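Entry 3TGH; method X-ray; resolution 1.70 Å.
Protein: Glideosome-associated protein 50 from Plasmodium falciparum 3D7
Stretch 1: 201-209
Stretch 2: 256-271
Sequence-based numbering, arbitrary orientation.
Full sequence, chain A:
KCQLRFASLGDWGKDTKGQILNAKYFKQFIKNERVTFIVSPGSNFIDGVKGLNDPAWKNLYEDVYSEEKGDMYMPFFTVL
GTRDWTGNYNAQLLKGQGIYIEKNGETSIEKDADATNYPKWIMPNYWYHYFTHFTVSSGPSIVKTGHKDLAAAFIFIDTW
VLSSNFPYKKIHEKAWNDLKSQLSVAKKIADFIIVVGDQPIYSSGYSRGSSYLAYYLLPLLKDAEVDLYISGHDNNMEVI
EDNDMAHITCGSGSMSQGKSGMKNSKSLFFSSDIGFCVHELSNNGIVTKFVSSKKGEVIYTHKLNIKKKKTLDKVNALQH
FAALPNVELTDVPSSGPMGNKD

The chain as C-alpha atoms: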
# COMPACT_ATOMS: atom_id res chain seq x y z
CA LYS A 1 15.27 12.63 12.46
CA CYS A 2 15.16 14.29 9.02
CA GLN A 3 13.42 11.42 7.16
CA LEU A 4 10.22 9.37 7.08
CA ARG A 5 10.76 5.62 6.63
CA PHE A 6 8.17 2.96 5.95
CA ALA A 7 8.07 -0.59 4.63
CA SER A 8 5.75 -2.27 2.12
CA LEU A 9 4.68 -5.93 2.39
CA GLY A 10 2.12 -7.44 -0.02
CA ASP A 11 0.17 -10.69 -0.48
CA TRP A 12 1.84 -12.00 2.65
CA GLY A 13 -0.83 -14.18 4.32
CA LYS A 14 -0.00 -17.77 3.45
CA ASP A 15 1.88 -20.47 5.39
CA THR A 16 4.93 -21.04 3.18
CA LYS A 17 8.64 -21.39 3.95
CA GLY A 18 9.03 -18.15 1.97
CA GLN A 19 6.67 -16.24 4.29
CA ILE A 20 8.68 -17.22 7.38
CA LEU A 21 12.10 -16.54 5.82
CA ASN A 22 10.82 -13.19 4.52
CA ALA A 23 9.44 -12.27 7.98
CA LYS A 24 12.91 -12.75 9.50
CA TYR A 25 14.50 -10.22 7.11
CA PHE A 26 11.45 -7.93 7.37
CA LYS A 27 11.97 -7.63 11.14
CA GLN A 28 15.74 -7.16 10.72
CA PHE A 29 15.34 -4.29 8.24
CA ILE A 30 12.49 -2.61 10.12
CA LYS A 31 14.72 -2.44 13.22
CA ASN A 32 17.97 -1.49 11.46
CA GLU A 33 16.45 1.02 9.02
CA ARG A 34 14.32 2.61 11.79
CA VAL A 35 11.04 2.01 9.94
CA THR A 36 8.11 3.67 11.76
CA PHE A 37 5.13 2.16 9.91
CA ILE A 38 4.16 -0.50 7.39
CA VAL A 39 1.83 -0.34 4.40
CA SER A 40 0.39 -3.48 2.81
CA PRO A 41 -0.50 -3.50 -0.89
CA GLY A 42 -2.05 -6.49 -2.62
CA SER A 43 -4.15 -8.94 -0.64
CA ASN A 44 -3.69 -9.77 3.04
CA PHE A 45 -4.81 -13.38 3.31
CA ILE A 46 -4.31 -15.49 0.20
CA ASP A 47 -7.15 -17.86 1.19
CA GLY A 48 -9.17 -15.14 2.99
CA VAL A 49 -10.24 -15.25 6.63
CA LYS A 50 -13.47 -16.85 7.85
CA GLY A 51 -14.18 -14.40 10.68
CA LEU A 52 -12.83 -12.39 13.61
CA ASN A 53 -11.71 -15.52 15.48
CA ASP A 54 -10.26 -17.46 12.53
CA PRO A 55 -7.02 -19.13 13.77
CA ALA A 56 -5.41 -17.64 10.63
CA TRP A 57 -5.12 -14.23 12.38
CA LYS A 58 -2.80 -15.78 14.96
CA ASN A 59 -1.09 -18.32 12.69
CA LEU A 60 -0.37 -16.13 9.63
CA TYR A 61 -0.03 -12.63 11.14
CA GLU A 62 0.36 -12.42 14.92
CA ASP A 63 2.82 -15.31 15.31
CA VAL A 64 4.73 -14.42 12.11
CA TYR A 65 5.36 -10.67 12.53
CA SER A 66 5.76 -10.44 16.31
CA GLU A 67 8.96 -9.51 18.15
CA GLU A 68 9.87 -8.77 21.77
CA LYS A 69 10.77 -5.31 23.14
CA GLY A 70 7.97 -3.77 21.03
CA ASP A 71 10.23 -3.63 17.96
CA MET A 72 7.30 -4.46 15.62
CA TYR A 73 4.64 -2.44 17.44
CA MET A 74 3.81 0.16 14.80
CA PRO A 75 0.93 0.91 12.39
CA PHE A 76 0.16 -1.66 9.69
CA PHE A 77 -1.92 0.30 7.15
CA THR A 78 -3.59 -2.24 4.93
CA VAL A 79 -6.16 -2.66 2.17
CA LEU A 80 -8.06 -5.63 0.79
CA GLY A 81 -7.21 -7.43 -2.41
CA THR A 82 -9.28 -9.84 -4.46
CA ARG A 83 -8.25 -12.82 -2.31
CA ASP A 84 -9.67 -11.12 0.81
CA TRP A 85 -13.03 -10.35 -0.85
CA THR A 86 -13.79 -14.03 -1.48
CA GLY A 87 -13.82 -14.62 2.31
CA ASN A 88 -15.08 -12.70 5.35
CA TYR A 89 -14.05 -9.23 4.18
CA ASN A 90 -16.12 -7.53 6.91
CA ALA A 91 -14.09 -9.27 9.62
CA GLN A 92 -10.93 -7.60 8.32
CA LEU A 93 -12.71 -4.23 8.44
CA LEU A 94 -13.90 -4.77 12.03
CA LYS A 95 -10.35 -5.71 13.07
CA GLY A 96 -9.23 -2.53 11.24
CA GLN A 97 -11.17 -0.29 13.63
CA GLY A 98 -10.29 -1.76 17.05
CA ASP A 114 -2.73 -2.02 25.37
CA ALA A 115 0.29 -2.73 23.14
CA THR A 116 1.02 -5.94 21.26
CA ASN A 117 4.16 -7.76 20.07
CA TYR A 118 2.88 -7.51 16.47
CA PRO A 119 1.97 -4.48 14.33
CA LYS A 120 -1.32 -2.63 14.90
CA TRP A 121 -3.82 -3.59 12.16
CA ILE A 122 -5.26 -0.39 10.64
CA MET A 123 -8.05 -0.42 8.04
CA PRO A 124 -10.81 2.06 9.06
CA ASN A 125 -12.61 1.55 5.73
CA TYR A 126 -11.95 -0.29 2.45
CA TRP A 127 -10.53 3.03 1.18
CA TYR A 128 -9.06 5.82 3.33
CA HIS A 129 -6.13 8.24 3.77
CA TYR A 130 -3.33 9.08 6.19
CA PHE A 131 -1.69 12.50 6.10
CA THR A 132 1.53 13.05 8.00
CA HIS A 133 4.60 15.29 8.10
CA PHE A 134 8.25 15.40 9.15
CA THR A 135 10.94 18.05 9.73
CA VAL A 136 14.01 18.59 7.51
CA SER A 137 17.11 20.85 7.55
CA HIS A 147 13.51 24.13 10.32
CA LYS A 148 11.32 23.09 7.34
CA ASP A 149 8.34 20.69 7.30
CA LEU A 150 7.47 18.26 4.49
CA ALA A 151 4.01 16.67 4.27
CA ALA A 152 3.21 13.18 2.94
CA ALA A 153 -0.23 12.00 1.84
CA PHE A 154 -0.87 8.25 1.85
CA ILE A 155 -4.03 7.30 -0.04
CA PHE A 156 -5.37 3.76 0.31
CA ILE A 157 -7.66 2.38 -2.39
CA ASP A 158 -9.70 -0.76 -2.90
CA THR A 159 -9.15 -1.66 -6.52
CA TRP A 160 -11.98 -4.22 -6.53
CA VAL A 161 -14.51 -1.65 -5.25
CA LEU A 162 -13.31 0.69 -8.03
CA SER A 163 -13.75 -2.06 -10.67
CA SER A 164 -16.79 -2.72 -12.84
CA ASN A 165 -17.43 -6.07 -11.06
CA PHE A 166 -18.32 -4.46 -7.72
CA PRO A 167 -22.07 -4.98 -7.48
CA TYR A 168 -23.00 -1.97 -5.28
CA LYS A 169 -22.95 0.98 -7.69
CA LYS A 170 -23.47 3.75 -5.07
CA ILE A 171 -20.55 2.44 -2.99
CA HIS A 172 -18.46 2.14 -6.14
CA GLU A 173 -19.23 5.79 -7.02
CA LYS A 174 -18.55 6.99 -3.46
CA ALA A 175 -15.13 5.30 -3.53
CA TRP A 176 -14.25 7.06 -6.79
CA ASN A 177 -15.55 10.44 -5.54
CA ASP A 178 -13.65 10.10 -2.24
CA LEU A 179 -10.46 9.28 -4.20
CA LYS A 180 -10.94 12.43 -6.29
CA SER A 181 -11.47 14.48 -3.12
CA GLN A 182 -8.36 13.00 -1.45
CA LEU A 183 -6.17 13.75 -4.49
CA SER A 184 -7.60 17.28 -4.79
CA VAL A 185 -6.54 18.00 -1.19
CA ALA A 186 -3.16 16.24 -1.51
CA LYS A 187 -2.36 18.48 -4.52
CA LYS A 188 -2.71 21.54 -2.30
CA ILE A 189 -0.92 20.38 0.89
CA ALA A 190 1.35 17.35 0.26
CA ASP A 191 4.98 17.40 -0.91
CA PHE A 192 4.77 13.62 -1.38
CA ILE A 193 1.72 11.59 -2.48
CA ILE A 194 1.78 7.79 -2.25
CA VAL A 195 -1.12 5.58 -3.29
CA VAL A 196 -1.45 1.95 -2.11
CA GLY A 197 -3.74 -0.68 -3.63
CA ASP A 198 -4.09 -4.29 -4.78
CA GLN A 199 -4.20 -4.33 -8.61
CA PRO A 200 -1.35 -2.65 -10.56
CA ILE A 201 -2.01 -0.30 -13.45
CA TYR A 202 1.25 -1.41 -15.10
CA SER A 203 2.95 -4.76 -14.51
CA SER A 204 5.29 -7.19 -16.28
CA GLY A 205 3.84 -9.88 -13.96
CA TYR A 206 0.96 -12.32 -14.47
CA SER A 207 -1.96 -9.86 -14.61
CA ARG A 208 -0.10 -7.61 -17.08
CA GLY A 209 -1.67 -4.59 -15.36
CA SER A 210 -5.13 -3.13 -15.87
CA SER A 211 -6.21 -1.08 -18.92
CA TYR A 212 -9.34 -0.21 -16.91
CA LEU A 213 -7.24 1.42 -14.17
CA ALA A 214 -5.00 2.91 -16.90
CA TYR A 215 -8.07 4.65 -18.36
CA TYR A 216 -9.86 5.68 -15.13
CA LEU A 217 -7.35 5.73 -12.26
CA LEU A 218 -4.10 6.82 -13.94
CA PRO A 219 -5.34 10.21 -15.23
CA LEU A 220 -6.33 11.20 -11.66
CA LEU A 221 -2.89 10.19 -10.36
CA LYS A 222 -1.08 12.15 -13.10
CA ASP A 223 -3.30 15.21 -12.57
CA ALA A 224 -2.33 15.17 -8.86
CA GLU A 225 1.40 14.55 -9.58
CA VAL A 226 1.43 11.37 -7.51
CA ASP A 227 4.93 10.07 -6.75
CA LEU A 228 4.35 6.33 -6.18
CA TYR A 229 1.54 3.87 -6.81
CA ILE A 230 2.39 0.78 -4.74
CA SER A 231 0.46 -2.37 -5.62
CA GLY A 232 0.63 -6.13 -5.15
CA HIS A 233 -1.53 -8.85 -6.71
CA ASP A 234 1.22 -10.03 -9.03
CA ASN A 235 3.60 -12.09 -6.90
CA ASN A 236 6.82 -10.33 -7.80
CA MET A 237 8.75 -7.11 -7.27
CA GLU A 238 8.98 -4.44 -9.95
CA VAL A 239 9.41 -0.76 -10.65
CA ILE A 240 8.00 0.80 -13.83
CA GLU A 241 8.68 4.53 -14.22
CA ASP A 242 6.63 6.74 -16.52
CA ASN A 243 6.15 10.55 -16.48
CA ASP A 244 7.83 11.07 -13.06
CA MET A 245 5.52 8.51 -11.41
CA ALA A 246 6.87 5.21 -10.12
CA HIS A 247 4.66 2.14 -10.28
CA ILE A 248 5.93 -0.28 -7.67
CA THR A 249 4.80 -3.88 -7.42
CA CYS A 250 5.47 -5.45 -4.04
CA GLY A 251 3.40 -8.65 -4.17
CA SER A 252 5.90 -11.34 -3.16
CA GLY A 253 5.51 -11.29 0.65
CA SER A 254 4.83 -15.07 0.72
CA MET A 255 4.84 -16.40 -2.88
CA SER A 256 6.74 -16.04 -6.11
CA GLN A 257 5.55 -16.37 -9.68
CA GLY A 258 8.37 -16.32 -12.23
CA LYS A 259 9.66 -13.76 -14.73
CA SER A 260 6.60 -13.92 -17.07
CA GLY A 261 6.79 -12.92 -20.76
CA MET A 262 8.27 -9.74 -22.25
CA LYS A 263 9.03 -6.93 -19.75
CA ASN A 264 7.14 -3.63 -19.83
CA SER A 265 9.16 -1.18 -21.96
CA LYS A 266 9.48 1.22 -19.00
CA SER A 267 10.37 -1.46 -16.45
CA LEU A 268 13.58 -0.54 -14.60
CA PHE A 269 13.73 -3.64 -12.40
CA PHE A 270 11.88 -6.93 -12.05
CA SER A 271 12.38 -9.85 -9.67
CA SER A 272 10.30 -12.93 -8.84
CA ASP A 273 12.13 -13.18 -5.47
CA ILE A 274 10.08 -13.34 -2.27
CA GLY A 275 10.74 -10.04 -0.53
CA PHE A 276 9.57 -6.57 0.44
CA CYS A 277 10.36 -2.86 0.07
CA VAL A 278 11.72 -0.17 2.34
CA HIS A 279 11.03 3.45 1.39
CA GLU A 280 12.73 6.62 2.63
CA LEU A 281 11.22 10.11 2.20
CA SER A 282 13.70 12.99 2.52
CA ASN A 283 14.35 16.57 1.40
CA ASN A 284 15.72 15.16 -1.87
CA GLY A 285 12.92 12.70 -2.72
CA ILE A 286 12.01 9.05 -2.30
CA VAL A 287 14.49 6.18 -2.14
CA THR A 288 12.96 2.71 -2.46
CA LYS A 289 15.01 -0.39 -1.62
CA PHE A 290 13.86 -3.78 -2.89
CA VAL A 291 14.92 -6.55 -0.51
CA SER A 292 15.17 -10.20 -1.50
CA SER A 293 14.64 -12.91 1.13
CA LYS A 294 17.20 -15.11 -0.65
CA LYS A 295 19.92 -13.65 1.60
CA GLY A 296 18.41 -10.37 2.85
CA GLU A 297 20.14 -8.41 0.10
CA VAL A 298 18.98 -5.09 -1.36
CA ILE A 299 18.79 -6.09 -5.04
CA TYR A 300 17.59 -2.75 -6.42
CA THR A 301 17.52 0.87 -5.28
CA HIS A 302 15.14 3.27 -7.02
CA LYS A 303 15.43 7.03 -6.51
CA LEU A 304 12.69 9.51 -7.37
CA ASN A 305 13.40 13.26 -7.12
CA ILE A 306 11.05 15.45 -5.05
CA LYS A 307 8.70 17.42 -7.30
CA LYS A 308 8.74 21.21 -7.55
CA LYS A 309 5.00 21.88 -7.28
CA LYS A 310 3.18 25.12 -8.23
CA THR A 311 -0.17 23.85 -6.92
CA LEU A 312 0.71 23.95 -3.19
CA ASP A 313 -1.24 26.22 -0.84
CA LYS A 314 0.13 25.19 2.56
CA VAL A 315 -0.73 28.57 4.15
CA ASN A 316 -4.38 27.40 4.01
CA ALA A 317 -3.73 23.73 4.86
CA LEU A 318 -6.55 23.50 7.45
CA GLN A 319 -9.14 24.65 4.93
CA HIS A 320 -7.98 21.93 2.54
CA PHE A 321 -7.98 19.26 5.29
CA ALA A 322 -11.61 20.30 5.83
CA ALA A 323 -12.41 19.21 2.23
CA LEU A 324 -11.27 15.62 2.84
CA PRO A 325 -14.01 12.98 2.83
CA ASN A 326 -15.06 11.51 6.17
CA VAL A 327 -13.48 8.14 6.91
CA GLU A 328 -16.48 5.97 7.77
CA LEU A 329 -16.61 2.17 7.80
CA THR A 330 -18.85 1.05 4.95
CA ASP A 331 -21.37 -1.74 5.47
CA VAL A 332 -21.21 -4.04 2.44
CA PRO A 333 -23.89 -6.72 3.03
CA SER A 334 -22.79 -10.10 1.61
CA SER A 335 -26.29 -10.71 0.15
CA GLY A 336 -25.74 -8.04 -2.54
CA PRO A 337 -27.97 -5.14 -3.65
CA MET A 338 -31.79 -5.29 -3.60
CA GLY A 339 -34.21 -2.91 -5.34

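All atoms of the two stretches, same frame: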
# COMPACT_ATOMS: atom_id res chain seq x y z
N ILE A 201 -1.67 -0.88 -12.17
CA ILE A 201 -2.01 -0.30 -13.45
C ILE A 201 -1.07 -0.89 -14.50
O ILE A 201 -1.52 -1.34 -15.56
CB ILE A 201 -1.85 1.24 -13.42
CG1 ILE A 201 -2.87 1.86 -12.47
CG2 ILE A 201 -1.99 1.82 -14.85
CD1 ILE A 201 -2.56 3.32 -12.10
N TYR A 202 0.22 -0.89 -14.20
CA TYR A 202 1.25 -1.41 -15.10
C TYR A 202 2.02 -2.51 -14.40
O TYR A 202 2.41 -2.35 -13.24
CB TYR A 202 2.22 -0.31 -15.51
CG TYR A 202 1.62 0.81 -16.34
CD1 TYR A 202 0.83 0.53 -17.46
CD2 TYR A 202 1.87 2.14 -16.02
CE1 TYR A 202 0.30 1.56 -18.22
CE2 TYR A 202 1.34 3.17 -16.78
CZ TYR A 202 0.57 2.88 -17.88
OH TYR A 202 0.04 3.91 -18.63
N SER A 203 2.24 -3.62 -15.09
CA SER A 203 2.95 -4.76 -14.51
C SER A 203 3.47 -5.70 -15.60
O SER A 203 2.74 -6.02 -16.55
CB SER A 203 2.05 -5.54 -13.55
OG SER A 203 2.68 -6.70 -13.03
N SER A 204 4.71 -6.14 -15.44
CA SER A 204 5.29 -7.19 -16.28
C SER A 204 4.94 -8.58 -15.74
O SER A 204 5.28 -9.59 -16.37
CB SER A 204 6.81 -7.03 -16.38
OG SER A 204 7.17 -5.73 -16.84
N GLY A 205 4.26 -8.63 -14.60
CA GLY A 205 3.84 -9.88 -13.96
C GLY A 205 2.59 -10.47 -14.58
O GLY A 205 2.12 -10.02 -15.62
N TYR A 206 2.02 -11.47 -13.90
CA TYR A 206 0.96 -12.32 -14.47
C TYR A 206 -0.26 -11.56 -15.00
O TYR A 206 -0.73 -11.83 -16.11
CB TYR A 206 0.52 -13.38 -13.46
CG TYR A 206 -0.46 -14.37 -14.03
CD1 TYR A 206 -0.07 -15.31 -14.98
CD2 TYR A 206 -1.80 -14.37 -13.62
CE1 TYR A 206 -0.98 -16.23 -15.51
CE2 TYR A 206 -2.71 -15.29 -14.15
CZ TYR A 206 -2.29 -16.21 -15.09
OH TYR A 206 -3.19 -17.11 -15.61
N SER A 207 -0.76 -10.61 -14.22
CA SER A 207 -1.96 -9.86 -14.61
C SER A 207 -1.73 -8.97 -15.82
O SER A 207 -2.67 -8.63 -16.53
CB SER A 207 -2.47 -9.00 -13.44
OG SER A 207 -1.68 -7.82 -13.29
N ARG A 208 -0.48 -8.57 -16.05
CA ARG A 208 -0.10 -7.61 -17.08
C ARG A 208 -0.69 -6.21 -16.88
O ARG A 208 -0.73 -5.41 -17.82
CB ARG A 208 -0.42 -8.16 -18.49
CG ARG A 208 0.55 -9.24 -18.93
CD ARG A 208 1.84 -8.61 -19.43
NE ARG A 208 3.00 -9.47 -19.23
CZ ARG A 208 4.25 -9.11 -19.51
NH1 ARG A 208 4.51 -7.89 -19.99
NH2 ARG A 208 5.25 -9.96 -19.30
N GLY A 209 -1.09 -5.89 -15.66
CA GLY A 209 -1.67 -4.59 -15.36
C GLY A 209 -3.17 -4.56 -15.60
O GLY A 209 -3.81 -5.61 -15.71
N SER A 256 6.05 -16.52 -4.93
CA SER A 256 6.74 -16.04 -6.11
C SER A 256 6.12 -16.67 -7.35
O SER A 256 5.90 -17.88 -7.39
CB SER A 256 8.21 -16.42 -6.04
OG SER A 256 8.86 -16.20 -7.29
N GLN A 257 5.83 -15.86 -8.35
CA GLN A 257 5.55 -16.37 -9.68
C GLN A 257 6.58 -15.75 -10.61
O GLN A 257 6.89 -14.55 -10.50
CB GLN A 257 4.10 -16.10 -10.11
CG GLN A 257 3.70 -14.65 -10.10
CD GLN A 257 2.18 -14.43 -10.07
OE1 GLN A 257 1.72 -13.30 -10.11
NE2 GLN A 257 1.41 -15.51 -10.01
N GLY A 258 7.12 -16.59 -11.50
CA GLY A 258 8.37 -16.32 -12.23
C GLY A 258 8.42 -15.06 -13.07
O GLY A 258 7.60 -14.16 -12.90
N LYS A 259 9.37 -15.00 -14.00
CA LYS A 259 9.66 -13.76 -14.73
C LYS A 259 8.58 -13.30 -15.73
O LYS A 259 8.58 -12.13 -16.15
CB LYS A 259 11.04 -13.83 -15.41
CG LYS A 259 12.15 -13.06 -14.67
CD LYS A 259 12.42 -13.59 -13.26
CE LYS A 259 13.44 -12.71 -12.54
NZ LYS A 259 13.57 -13.03 -11.09
N SER A 260 7.67 -14.21 -16.10
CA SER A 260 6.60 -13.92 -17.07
C SER A 260 7.18 -13.71 -18.47
O SER A 260 8.35 -14.03 -18.72
CB SER A 260 5.77 -12.70 -16.64
OG SER A 260 4.57 -12.62 -17.37
N GLY A 261 6.36 -13.18 -19.38
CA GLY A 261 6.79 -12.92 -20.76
C GLY A 261 7.69 -11.71 -20.91
O GLY A 261 8.62 -11.51 -20.12
N MET A 262 7.42 -10.89 -21.92
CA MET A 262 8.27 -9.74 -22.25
C MET A 262 8.03 -8.58 -21.27
O MET A 262 6.89 -8.20 -21.01
CB MET A 262 8.00 -9.28 -23.69
CG MET A 262 8.27 -10.35 -24.74
SD MET A 262 7.83 -9.86 -26.43
CE MET A 262 8.14 -11.39 -27.32
N LYS A 263 9.11 -8.01 -20.74
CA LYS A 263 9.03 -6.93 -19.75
C LYS A 263 8.35 -5.69 -20.33
O LYS A 263 8.48 -5.41 -21.53
CB LYS A 263 10.42 -6.53 -19.25
CG LYS A 263 11.25 -7.65 -18.62
CD LYS A 263 10.67 -8.12 -17.29
CE LYS A 263 11.48 -9.27 -16.71
NZ LYS A 263 12.90 -8.88 -16.46
N ASN A 264 7.64 -4.96 -19.48
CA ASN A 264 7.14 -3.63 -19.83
C ASN A 264 8.30 -2.76 -20.29
O ASN A 264 9.39 -2.81 -19.71
CB ASN A 264 6.42 -3.00 -18.63
CG ASN A 264 5.70 -1.71 -18.98
OD1 ASN A 264 6.31 -0.66 -19.10
ND2 ASN A 264 4.38 -1.79 -19.13
N SER A 265 8.09 -1.98 -21.35
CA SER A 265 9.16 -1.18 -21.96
C SER A 265 9.77 -0.15 -21.01
O SER A 265 10.92 0.27 -21.19
CB SER A 265 8.65 -0.48 -23.22
OG SER A 265 7.59 0.41 -22.90
N LYS A 266 9.00 0.27 -20.01
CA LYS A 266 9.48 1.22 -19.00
C LYS A 266 9.80 0.57 -17.65
O LYS A 266 9.94 1.25 -16.63
CB LYS A 266 8.46 2.35 -18.83
CG LYS A 266 8.37 3.26 -20.06
CD LYS A 266 7.63 4.55 -19.77
CE LYS A 266 7.90 5.60 -20.85
NZ LYS A 266 7.32 6.92 -20.48
N SER A 267 9.93 -0.76 -17.64
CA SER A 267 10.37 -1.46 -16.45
C SER A 267 11.86 -1.21 -16.21
O SER A 267 12.69 -1.36 -17.11
CB SER A 267 10.11 -2.96 -16.57
OG SER A 267 10.54 -3.65 -15.42
N LEU A 268 12.20 -0.80 -14.99
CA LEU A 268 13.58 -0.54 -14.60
C LEU A 268 14.17 -1.72 -13.83
O LEU A 268 15.39 -1.89 -13.79
CB LEU A 268 13.65 0.72 -13.74
CG LEU A 268 13.24 2.03 -14.42
CD1 LEU A 268 13.22 3.16 -13.40
CD2 LEU A 268 14.16 2.35 -15.58
N PHE A 269 13.31 -2.52 -13.21
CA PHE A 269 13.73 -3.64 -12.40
C PHE A 269 12.57 -4.59 -12.23
O PHE A 269 11.43 -4.16 -12.03
CB PHE A 269 14.20 -3.13 -11.03
CG PHE A 269 14.17 -4.18 -9.95
CD1 PHE A 269 15.16 -5.15 -9.89
CD2 PHE A 269 13.17 -4.19 -8.99
CE1 PHE A 269 15.14 -6.12 -8.89
CE2 PHE A 269 13.15 -5.15 -7.99
CZ PHE A 269 14.13 -6.12 -7.94
N PHE A 270 12.87 -5.88 -12.31
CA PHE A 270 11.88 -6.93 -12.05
C PHE A 270 12.56 -8.10 -11.35
O PHE A 270 13.65 -8.51 -11.75
CB PHE A 270 11.24 -7.42 -13.35
CG PHE A 270 10.19 -8.47 -13.15
CD1 PHE A 270 8.85 -8.14 -13.20
CD2 PHE A 270 10.55 -9.80 -12.92
CE1 PHE A 270 7.86 -9.11 -13.02
CE2 PHE A 270 9.58 -10.76 -12.73
CZ PHE A 270 8.23 -10.42 -12.78
N SER A 271 11.90 -8.64 -10.33
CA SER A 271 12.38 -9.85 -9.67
C SER A 271 11.20 -10.69 -9.17
O SER A 271 10.24 -10.16 -8.62
CB SER A 271 13.28 -9.51 -8.49
OG SER A 271 13.72 -10.68 -7.82

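Two side chains of the first stretch, Arg-208 and Ser-204, supply every hydrogen bond between the stretches. Arg-208 NH1 donates to Met-262 O at 2.6 Å (N-H...O angle 141°). Its NH2 adds two weak bonds, 3.0 Å to Met-262 O (128°) and 3.4 Å to Ser-260 OG (160°). Both acceptors lie at the guanidinium edge, near its plane, where the N-H groups point. The CA-to-CB bond of Arg-208 runs sideways, and the long chain (chi1 -74°, chi2 -80°, chi3 151°) brings its end nearer to the loop. Because Ser-260 and Met-262 are poorly ordered, these distances are less secure than the next.

Asn-264 N donates to Ser-204 OG at 2.8 Å and a nearly linear 171°. The m rotamer of Ser-204 (chi1 -55°) sets OG before this amide, and the small side chain also fits beside Phe-270, with Ser-204 CB 3.9 Å from Phe-270 CD1.

Each partner is braced internally. Arg-208 N bonds Gly-205 O at 3.0 Å, closing a type I turn; Ser-267 N bonds Asn-264 O at 3.0 Å, closing another.

Packing buries 466 Å² in all, with Ser-204 contributing most, 88 Å². Farther out, Tyr-206 CB lies 3.6 Å from Gln-257 OE1, while the tyrosine's end leads away.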